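Local coordinates for protein putative retaining b-glycosidase (Saccharophagus degradans, PDB 5A95) that probably hydrolyses mixed-linkage beta-1,3-1,4-glucans with retention of configuration, as a (beta/alpha)8-barrel enzyme of glycoside hydrolase family 5, at residues F187-M193 with A228-A233; Y234-K240 with E276-A281; F270-D275 with R315-Y319. The protein carries 1 engineered substitution. One frame throughout, in Å; residues are numbered along the deposited sequence. Where two conformers were deposited one is given.

Contact 1. Residues F187-M193 with A228-A233. With BGC (beta-D-glucopyranose), chain D.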
# COMPACT_ATOMS: atom_id res chain seq x y z
N PHE A 187 12.38 -2.40 -13.66
CA PHE A 187 11.70 -1.10 -13.55
C PHE A 187 12.33 -0.17 -14.58
O PHE A 187 13.43 0.34 -14.37
CB PHE A 187 11.82 -0.52 -12.15
CG PHE A 187 10.94 0.69 -11.94
CD1 PHE A 187 11.36 1.94 -12.35
CD2 PHE A 187 9.72 0.58 -11.31
CE1 PHE A 187 10.55 3.06 -12.16
CE2 PHE A 187 8.91 1.67 -11.12
CZ PHE A 187 9.32 2.90 -11.55
N ASN A 188 11.61 0.07 -15.68
CA ASN A 188 12.12 0.79 -16.85
C ASN A 188 13.00 2.01 -16.52
O ASN A 188 14.19 2.06 -16.84
CB ASN A 188 10.92 1.16 -17.70
CG ASN A 188 11.21 2.16 -18.80
OD1 ASN A 188 12.08 2.00 -19.63
ND2 ASN A 188 10.40 3.22 -18.82
N GLU A 189 12.41 3.05 -15.93
CA GLU A 189 13.10 4.33 -15.77
C GLU A 189 12.94 4.92 -14.39
O GLU A 189 12.00 5.71 -14.13
CB GLU A 189 12.69 5.34 -16.86
CG GLU A 189 13.41 5.07 -18.17
CD GLU A 189 13.08 6.03 -19.28
OE1 GLU A 189 12.03 6.67 -19.21
OE2 GLU A 189 13.87 6.08 -20.25
N PRO A 190 13.90 4.61 -13.50
CA PRO A 190 13.94 5.28 -12.21
C PRO A 190 14.20 6.77 -12.39
O PRO A 190 15.13 7.17 -13.09
CB PRO A 190 15.10 4.59 -11.51
CG PRO A 190 15.19 3.25 -12.18
CD PRO A 190 14.96 3.60 -13.62
N THR A 191 13.37 7.58 -11.72
CA THR A 191 13.56 9.02 -11.67
C THR A 191 12.75 9.60 -10.53
O THR A 191 11.65 9.10 -10.23
CB THR A 191 13.18 9.74 -12.99
OG1 THR A 191 13.37 11.15 -12.79
CG2 THR A 191 11.73 9.48 -13.40
N THR A 192 13.27 10.65 -9.91
CA THR A 192 12.46 11.41 -8.96
C THR A 192 12.03 12.76 -9.50
O THR A 192 11.44 13.54 -8.77
CB THR A 192 13.20 11.64 -7.65
OG1 THR A 192 14.36 12.43 -7.92
CG2 THR A 192 13.52 10.32 -6.97
N MET A 193 12.29 13.04 -10.77
CA MET A 193 11.87 14.30 -11.39
C MET A 193 12.35 15.48 -10.54
O MET A 193 11.56 16.34 -10.11
CB MET A 193 10.37 14.35 -11.63
CG MET A 193 9.90 13.31 -12.61
SD MET A 193 8.16 13.46 -13.03
CE MET A 193 8.25 14.79 -14.25
N ALA A 228 18.42 -0.71 -13.43
CA ALA A 228 18.63 0.65 -13.91
C ALA A 228 18.96 1.62 -12.77
O ALA A 228 18.54 1.44 -11.62
CB ALA A 228 17.38 1.17 -14.58
N GLY A 229 19.71 2.65 -13.13
CA GLY A 229 19.98 3.77 -12.26
C GLY A 229 19.04 4.95 -12.48
O GLY A 229 18.05 4.88 -13.21
N PHE A 230 19.37 6.03 -11.80
CA PHE A 230 18.57 7.26 -11.79
C PHE A 230 18.75 8.08 -13.06
O PHE A 230 19.42 7.67 -14.03
CB PHE A 230 18.88 8.09 -10.53
CG PHE A 230 18.67 7.34 -9.22
CD1 PHE A 230 17.63 6.47 -9.04
CD2 PHE A 230 19.51 7.58 -8.15
CE1 PHE A 230 17.42 5.82 -7.83
CE2 PHE A 230 19.31 6.94 -6.94
CZ PHE A 230 18.28 6.07 -6.80
N ASN A 231 18.07 9.23 -13.08
CA ASN A 231 18.02 10.09 -14.25
C ASN A 231 17.47 9.35 -15.46
O ASN A 231 17.99 9.44 -16.57
CB ASN A 231 19.41 10.70 -14.56
CG ASN A 231 19.36 11.83 -15.57
OD1 ASN A 231 18.29 12.37 -15.88
ND2 ASN A 231 20.50 12.12 -16.18
N TRP A 232 16.35 8.66 -15.25
CA TRP A 232 15.67 7.90 -16.28
C TRP A 232 16.58 6.81 -16.87
O TRP A 232 16.80 6.72 -18.09
CB TRP A 232 15.11 8.79 -17.39
CG TRP A 232 13.97 9.70 -17.01
CD1 TRP A 232 12.65 9.46 -17.28
CD2 TRP A 232 14.03 10.97 -16.38
NE1 TRP A 232 11.88 10.51 -16.86
CE2 TRP A 232 12.70 11.47 -16.32
CE3 TRP A 232 15.07 11.77 -15.92
CZ2 TRP A 232 12.38 12.69 -15.74
CZ3 TRP A 232 14.74 12.99 -15.34
CH2 TRP A 232 13.41 13.44 -15.26
N ALA A 233 17.12 5.96 -15.98
CA ALA A 233 17.97 4.84 -16.38
C ALA A 233 19.18 5.33 -17.16
O ALA A 233 19.58 4.72 -18.13
CB ALA A 233 17.18 3.80 -17.19
C2 BGC D . 9.93 6.60 -21.99
C3 BGC D . 9.07 6.21 -23.19
C4 BGC D . 8.82 7.44 -24.07
C5 BGC D . 10.15 8.07 -24.45
C6 BGC D . 9.98 9.28 -25.34
C1 BGC D . 11.11 7.50 -22.34
O1 BGC D . 11.58 8.24 -21.24
O2 BGC D . 10.36 5.39 -21.27
O3 BGC D . 7.86 5.57 -22.68
O4 BGC D . 8.07 7.21 -25.27
O5 BGC D . 10.74 8.52 -23.24
O6 BGC D . 11.28 9.86 -25.43
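Glu-189 and Pro-190 lie against Trp-232 just beyond the fourth barrel strand, where the Asn-Glu-Pro sequence, a signature of family 5 glycoside hydrolases, reaches the active site. By analogy with the family, Glu-189 is probably the general acid/base. Two kinds of polar contact meet here. The backbone of the motif is tied to the other segment by Trp-232 N, which donates to Pro-190 O at 2.9 Å through a rather bent bond. Asn-231, Trp-232 and Ala-233 all have left-handed helical backbone angles, a tight turn that wraps round this carbonyl. Around the glucose, Glu-189 OE1 accepts from O1 of the sugar at 2.6 Å, while Asn-188 ND2 donates almost straight (170°) to its O2. Second-shell partners fix both side chains: His-254 bonds Glu-189 OE2, and Arg-103 bonds Asn-188 OD1. Glu-189 OE1 also lies at the edge of the indole, 3.4 Å from Trp-232 CD1, and Trp-232 NE1 is hydrogen-bonded to Gln-153.

Apolar contacts come next. The Pro-190 ring sits on small groups, its CD 3.6 Å from Ala-228 CB, and its CB faces the edge of Phe-230. Thr-191 covers one face of Trp-232: CG2 makes a CH-pi contact 3.7 Å from the centroid of the five-membered ring of Trp-232. With Thr-191 OG1 anti to the backbone N (chi1 178°), the hydroxyl comes over the six-membered part of the same face. A polar bond holds it there: in an ST turn, Thr-191 OG1 accepts from Met-193 N at 3.0 Å.

Contact 2. Residues Y234-K240 with E276-A281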
# COMPACT_ATOMS: atom_id res chain seq x y z
N TYR A 234 19.81 6.38 -16.68
CA TYR A 234 20.99 6.92 -17.33
C TYR A 234 22.26 6.82 -16.50
O TYR A 234 23.34 6.58 -17.05
CB TYR A 234 20.73 8.36 -17.82
CG TYR A 234 21.85 8.84 -18.69
CD1 TYR A 234 22.02 8.35 -19.98
CD2 TYR A 234 22.75 9.78 -18.22
CE1 TYR A 234 23.09 8.76 -20.75
CE2 TYR A 234 23.82 10.21 -19.01
CZ TYR A 234 23.98 9.67 -20.29
OH TYR A 234 25.05 10.03 -21.09
N ASP A 235 22.17 6.96 -15.19
CA ASP A 235 23.37 7.03 -14.34
C ASP A 235 23.62 5.71 -13.61
O ASP A 235 22.96 5.39 -12.62
CB ASP A 235 23.24 8.19 -13.34
CG ASP A 235 24.51 8.38 -12.49
OD1 ASP A 235 25.54 7.76 -12.81
OD2 ASP A 235 24.45 9.17 -11.53
N LEU A 236 24.60 4.96 -14.10
CA LEU A 236 25.04 3.72 -13.46
C LEU A 236 26.22 3.93 -12.51
O LEU A 236 26.62 3.02 -11.83
CB LEU A 236 25.41 2.69 -14.51
CG LEU A 236 24.27 2.10 -15.32
CD1 LEU A 236 24.81 1.15 -16.37
CD2 LEU A 236 23.26 1.39 -14.41
N SER A 237 26.74 5.15 -12.42
CA SER A 237 27.95 5.36 -11.64
C SER A 237 27.91 4.86 -10.19
O SER A 237 28.94 4.42 -9.69
CB SER A 237 28.44 6.80 -11.73
OG SER A 237 27.55 7.71 -11.14
N PRO A 238 26.74 4.88 -9.50
CA PRO A 238 26.76 4.36 -8.12
C PRO A 238 27.20 2.89 -7.97
O PRO A 238 27.55 2.48 -6.88
CB PRO A 238 25.33 4.53 -7.64
CG PRO A 238 24.83 5.72 -8.43
CD PRO A 238 25.43 5.49 -9.81
N ILE A 239 27.15 2.11 -9.04
CA ILE A 239 27.50 0.69 -8.95
C ILE A 239 29.00 0.45 -8.77
O ILE A 239 29.38 -0.68 -8.48
CB ILE A 239 26.98 -0.14 -10.13
CG1 ILE A 239 27.82 0.09 -11.40
CG2 ILE A 239 25.49 0.11 -10.36
CD1 ILE A 239 27.37 -0.77 -12.56
N LYS A 240 29.84 1.45 -8.93
CA LYS A 240 31.28 1.21 -8.76
C LYS A 240 31.55 0.72 -7.35
O LYS A 240 32.23 -0.30 -7.14
CB LYS A 240 32.11 2.46 -9.08
CG LYS A 240 32.01 2.83 -10.54
CD LYS A 240 32.81 4.06 -10.83
CE LYS A 240 32.68 4.50 -12.27
NZ LYS A 240 33.34 5.81 -12.50
N GLU A 276 31.48 7.96 -18.72
CA GLU A 276 31.43 8.38 -17.33
C GLU A 276 30.17 7.94 -16.62
O GLU A 276 30.21 7.48 -15.48
CB GLU A 276 31.56 9.92 -17.24
CG GLU A 276 32.97 10.41 -17.50
CD GLU A 276 33.13 11.92 -17.48
OE1 GLU A 276 32.14 12.64 -17.27
OE2 GLU A 276 34.27 12.37 -17.67
N LYS A 277 29.02 8.13 -17.27
CA LYS A 277 27.76 7.89 -16.61
C LYS A 277 27.28 6.46 -16.70
O LYS A 277 26.64 5.98 -15.77
CB LYS A 277 26.67 8.88 -17.11
CG LYS A 277 26.77 10.28 -16.49
CD LYS A 277 26.32 10.27 -15.03
CE LYS A 277 26.44 11.65 -14.40
NZ LYS A 277 26.07 11.66 -12.96
N TRP A 278 27.58 5.77 -17.80
CA TRP A 278 27.05 4.40 -17.95
C TRP A 278 27.97 3.41 -18.65
O TRP A 278 27.94 2.24 -18.32
CB TRP A 278 25.66 4.41 -18.62
CG TRP A 278 25.66 5.02 -20.00
CD1 TRP A 278 25.55 6.35 -20.35
CD2 TRP A 278 25.83 4.32 -21.24
NE1 TRP A 278 25.63 6.50 -21.71
CE2 TRP A 278 25.81 5.27 -22.29
CE3 TRP A 278 25.99 2.97 -21.58
CZ2 TRP A 278 25.91 4.90 -23.63
CZ3 TRP A 278 26.08 2.61 -22.90
CH2 TRP A 278 26.07 3.57 -23.90
N GLY A 279 28.71 3.86 -19.65
CA GLY A 279 29.46 2.92 -20.46
C GLY A 279 30.55 2.16 -19.70
O GLY A 279 30.83 1.02 -20.05
N PHE A 280 31.11 2.76 -18.66
CA PHE A 280 32.11 2.11 -17.86
C PHE A 280 31.57 0.79 -17.33
O PHE A 280 32.34 -0.15 -17.07
CB PHE A 280 32.56 3.00 -16.67
CG PHE A 280 31.53 3.01 -15.59
CD1 PHE A 280 30.44 3.90 -15.65
CD2 PHE A 280 31.55 2.04 -14.58
CE1 PHE A 280 29.41 3.80 -14.73
CE2 PHE A 280 30.52 1.92 -13.70
CZ PHE A 280 29.46 2.81 -13.76
N ALA A 281 30.26 0.70 -17.12
CA ALA A 281 29.69 -0.51 -16.52
C ALA A 281 29.99 -1.74 -17.35
O ALA A 281 30.16 -2.84 -16.80
CB ALA A 281 28.20 -0.34 -16.30
O HOH W 1 32.78 6.81 -14.76
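Tyr-234 offers its ring face to the edge of Trp-278 in an offset edge-to-face pair, with the tyrosine ring and the five-membered ring of Trp-278 5.0 Å apart between centroids and their planes at 60°. Lys-277 CB and CG come up against CE2 of the Tyr-234 ring, the two side chains roughly perpendicular. Next along, Asp-235 uses its two oxygens differently. OD2 makes a weak salt bridge with Lys-277 NZ at 3.3 Å, the lysine chain bending at chi2 (-73°) to run over the carboxylate. OD1 of Asp-235 takes Ser-237 OG at 2.6 Å on its syn lone pair and Ser-237 N from above the carboxylate plane, which makes an Asx turn. An alanine here would remove both oxygens and is likely to leave Lys-277 without its counter-charge and the Ser-237 amide without its side-chain acceptor.

Leu-236 N donates to Lys-277 O at 2.8 Å. This bond joins the connection between the fifth and sixth strands of the (beta/alpha)8 barrel to the C-terminal end of helix 267-279. The Leu-236 side chain brings CD1 to 3.7 Å from Ala-281 CB, and Ile-239 CD1 meets that same methyl. Phe-280 turns its edge to Leu-236 O and Ile-239 CG1. Finally the extended Lys-240 lies across one face of Phe-280, CE 3.6 Å from the ring centroid, with NZ of Lys-240 making a cation-pi contact with that ring at 4.6 Å.

Contact 3. Residues F270-D275 with R315-Y319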
# COMPACT_ATOMS: atom_id res chain seq x y z
N PHE A 270 31.25 13.18 -26.60
CA PHE A 270 30.14 12.28 -26.32
C PHE A 270 30.62 10.95 -25.73
O PHE A 270 30.05 10.45 -24.76
CB PHE A 270 29.29 12.02 -27.54
CG PHE A 270 28.27 13.08 -27.80
CD1 PHE A 270 27.14 13.16 -27.00
CD2 PHE A 270 28.44 14.02 -28.82
CE1 PHE A 270 26.20 14.17 -27.20
CE2 PHE A 270 27.48 15.01 -29.04
CZ PHE A 270 26.37 15.08 -28.22
N PHE A 271 31.67 10.37 -26.31
CA PHE A 271 32.14 9.07 -25.82
C PHE A 271 32.57 9.20 -24.36
O PHE A 271 32.31 8.30 -23.55
CB PHE A 271 33.33 8.56 -26.64
CG PHE A 271 33.02 8.20 -28.08
CD1 PHE A 271 31.73 8.11 -28.57
CD2 PHE A 271 34.06 7.96 -28.95
CE1 PHE A 271 31.49 7.77 -29.88
CE2 PHE A 271 33.83 7.63 -30.29
CZ PHE A 271 32.54 7.50 -30.74
N LYS A 272 33.25 10.29 -24.02
CA LYS A 272 33.72 10.46 -22.67
C LYS A 272 32.55 10.58 -21.68
O LYS A 272 32.53 9.96 -20.63
CB LYS A 272 34.65 11.68 -22.55
CG LYS A 272 35.12 11.94 -21.11
CD LYS A 272 36.47 12.62 -20.94
CE LYS A 272 37.30 11.99 -19.81
NZ LYS A 272 36.55 11.39 -18.64
N LEU A 273 31.58 11.41 -22.02
CA LEU A 273 30.43 11.58 -21.16
C LEU A 273 29.63 10.29 -21.03
O LEU A 273 29.16 9.94 -19.93
CB LEU A 273 29.55 12.73 -21.65
CG LEU A 273 30.12 14.11 -21.39
CD1 LEU A 273 29.41 15.16 -22.19
CD2 LEU A 273 30.04 14.43 -19.92
N TRP A 274 29.45 9.57 -22.13
CA TRP A 274 28.77 8.29 -22.07
C TRP A 274 29.52 7.29 -21.19
O TRP A 274 28.93 6.60 -20.37
CB TRP A 274 28.54 7.70 -23.46
CG TRP A 274 27.56 8.47 -24.29
CD1 TRP A 274 26.57 9.29 -23.85
CD2 TRP A 274 27.46 8.46 -25.73
NE1 TRP A 274 25.89 9.83 -24.92
CE2 TRP A 274 26.40 9.33 -26.09
CE3 TRP A 274 28.20 7.85 -26.75
CZ2 TRP A 274 26.05 9.57 -27.41
CZ3 TRP A 274 27.85 8.08 -28.05
CH2 TRP A 274 26.78 8.94 -28.37
N ASP A 275 30.84 7.26 -21.32
CA ASP A 275 31.59 6.31 -20.52
C ASP A 275 31.50 6.67 -19.04
O ASP A 275 31.40 5.76 -18.19
CB ASP A 275 33.03 6.20 -21.00
CG ASP A 275 33.60 4.82 -20.76
OD1 ASP A 275 33.45 3.93 -21.62
OD2 ASP A 275 34.17 4.65 -19.69
N ARG A 315 27.46 7.79 -33.95
CA ARG A 315 28.21 7.90 -32.70
C ARG A 315 27.84 6.82 -31.69
O ARG A 315 28.71 6.14 -31.15
CB ARG A 315 28.02 9.25 -32.04
CG ARG A 315 28.76 10.35 -32.66
CD ARG A 315 28.89 11.54 -31.71
NE ARG A 315 29.50 12.55 -32.51
CZ ARG A 315 28.93 13.68 -32.91
NH1 ARG A 315 27.72 13.95 -32.55
NH2 ARG A 315 29.61 14.52 -33.68
N ILE A 316 26.55 6.67 -31.42
CA ILE A 316 26.12 5.71 -30.41
C ILE A 316 26.41 4.27 -30.85
O ILE A 316 26.80 3.42 -30.05
CB ILE A 316 24.66 5.93 -29.98
CG1 ILE A 316 24.31 5.18 -28.71
CG2 ILE A 316 23.64 5.54 -31.06
CD1 ILE A 316 25.11 5.57 -27.50
N VAL A 317 26.26 3.99 -32.15
CA VAL A 317 26.59 2.67 -32.66
C VAL A 317 28.10 2.37 -32.56
O VAL A 317 28.48 1.30 -32.12
CB VAL A 317 26.05 2.50 -34.10
CG1 VAL A 317 26.63 1.28 -34.78
CG2 VAL A 317 24.53 2.40 -34.05
N LYS A 318 28.93 3.33 -32.94
CA LYS A 318 30.38 3.17 -32.84
C LYS A 318 30.77 2.92 -31.39
O LYS A 318 31.56 2.04 -31.09
CB LYS A 318 31.09 4.43 -33.38
CG LYS A 318 32.61 4.40 -33.30
CD LYS A 318 33.25 5.43 -34.23
CE LYS A 318 34.76 5.20 -34.35
NZ LYS A 318 35.47 6.26 -33.62
N TYR A 319 30.21 3.70 -30.49
CA TYR A 319 30.50 3.55 -29.06
C TYR A 319 30.04 2.19 -28.53
O TYR A 319 30.81 1.48 -27.87
CB TYR A 319 29.88 4.71 -28.27
CG TYR A 319 30.18 4.64 -26.82
CD1 TYR A 319 31.43 5.01 -26.36
CD2 TYR A 319 29.24 4.17 -25.92
CE1 TYR A 319 31.75 4.89 -25.02
CE2 TYR A 319 29.55 4.03 -24.57
CZ TYR A 319 30.79 4.42 -24.12
OH TYR A 319 31.08 4.26 -22.82
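Phe-271, Trp-274 and Tyr-319 pack into an aromatic cluster between helices 270-275 and 315-319. The Phe-271 and Tyr-319 side chains run alongside each other, pointing opposite ways, ring centroids 5.7 Å apart, with Phe-271 CE1 at 3.8 Å from Tyr-319 CB. Trp-274 lies against the same tyrosine: its CB makes a CH-pi contact over the Tyr-319 face, and its CE3 approaches Tyr-319 CG at the indole edge. With CG trans to its own backbone nitrogen (chi1 -178°), the Tyr-319 ring reaches the neighbouring helix, and Phe-271 and Trp-274 both lie to one side of it. The indole is gripped from a second direction by Ile-316 CD1, 3.8 Å from the centroid of the Trp-274 six-membered ring and almost straight over it; the opposite face carries the carbonyl O of Phe-270, one turn earlier.

These helices follow the sixth and seventh strands, so the contact joins two successive outer helices of the (beta/alpha)8 barrel, their segment axes 10.8 Å apart at closest and crossing at -59°. Trp-278, one turn after Trp-274, extends the cluster by meeting both Trp-274 and Tyr-319.

Polar and charged groups border the aromatics. Arg-315 runs out extended to Phe-270, where NH1 comes 3.7 Å from CE2 of that ring, the guanidinium and ring planes 16° apart; Asp-267 holds the NE end of Arg-315 in a salt bridge. Lys-318 NZ stands at the edge of Phe-271. In one deposited conformer of Asp-275, Tyr-319 OH donates to OD1 at 2.7 Å, off-plane on its anti side, a doubtful bond; Lys-323 salt-bridges that oxygen.

Overall arrangement
Along the chain, contact 1 closes before contacts 2 and 3 open, and those two interleave because both use helix 267-279. All three lie within the family 5 barrel. Contact 1 sits at the sugar-binding end of the fourth and fifth strands; contact 2 follows directly, its centre 13 Å away, with Phe-230 O probably bonded to Asp-235 N. A further 13 Å on, contact 3 joins helix 267-279 to helix 312-323, its centre 20 Å from that of contact 1 with no direct touch. Tyr-234 and Trp-274 meet where contacts 2 and 3 abut. A continuous chain of packing thus runs from the glucan-binding site to the barrel's outer helices.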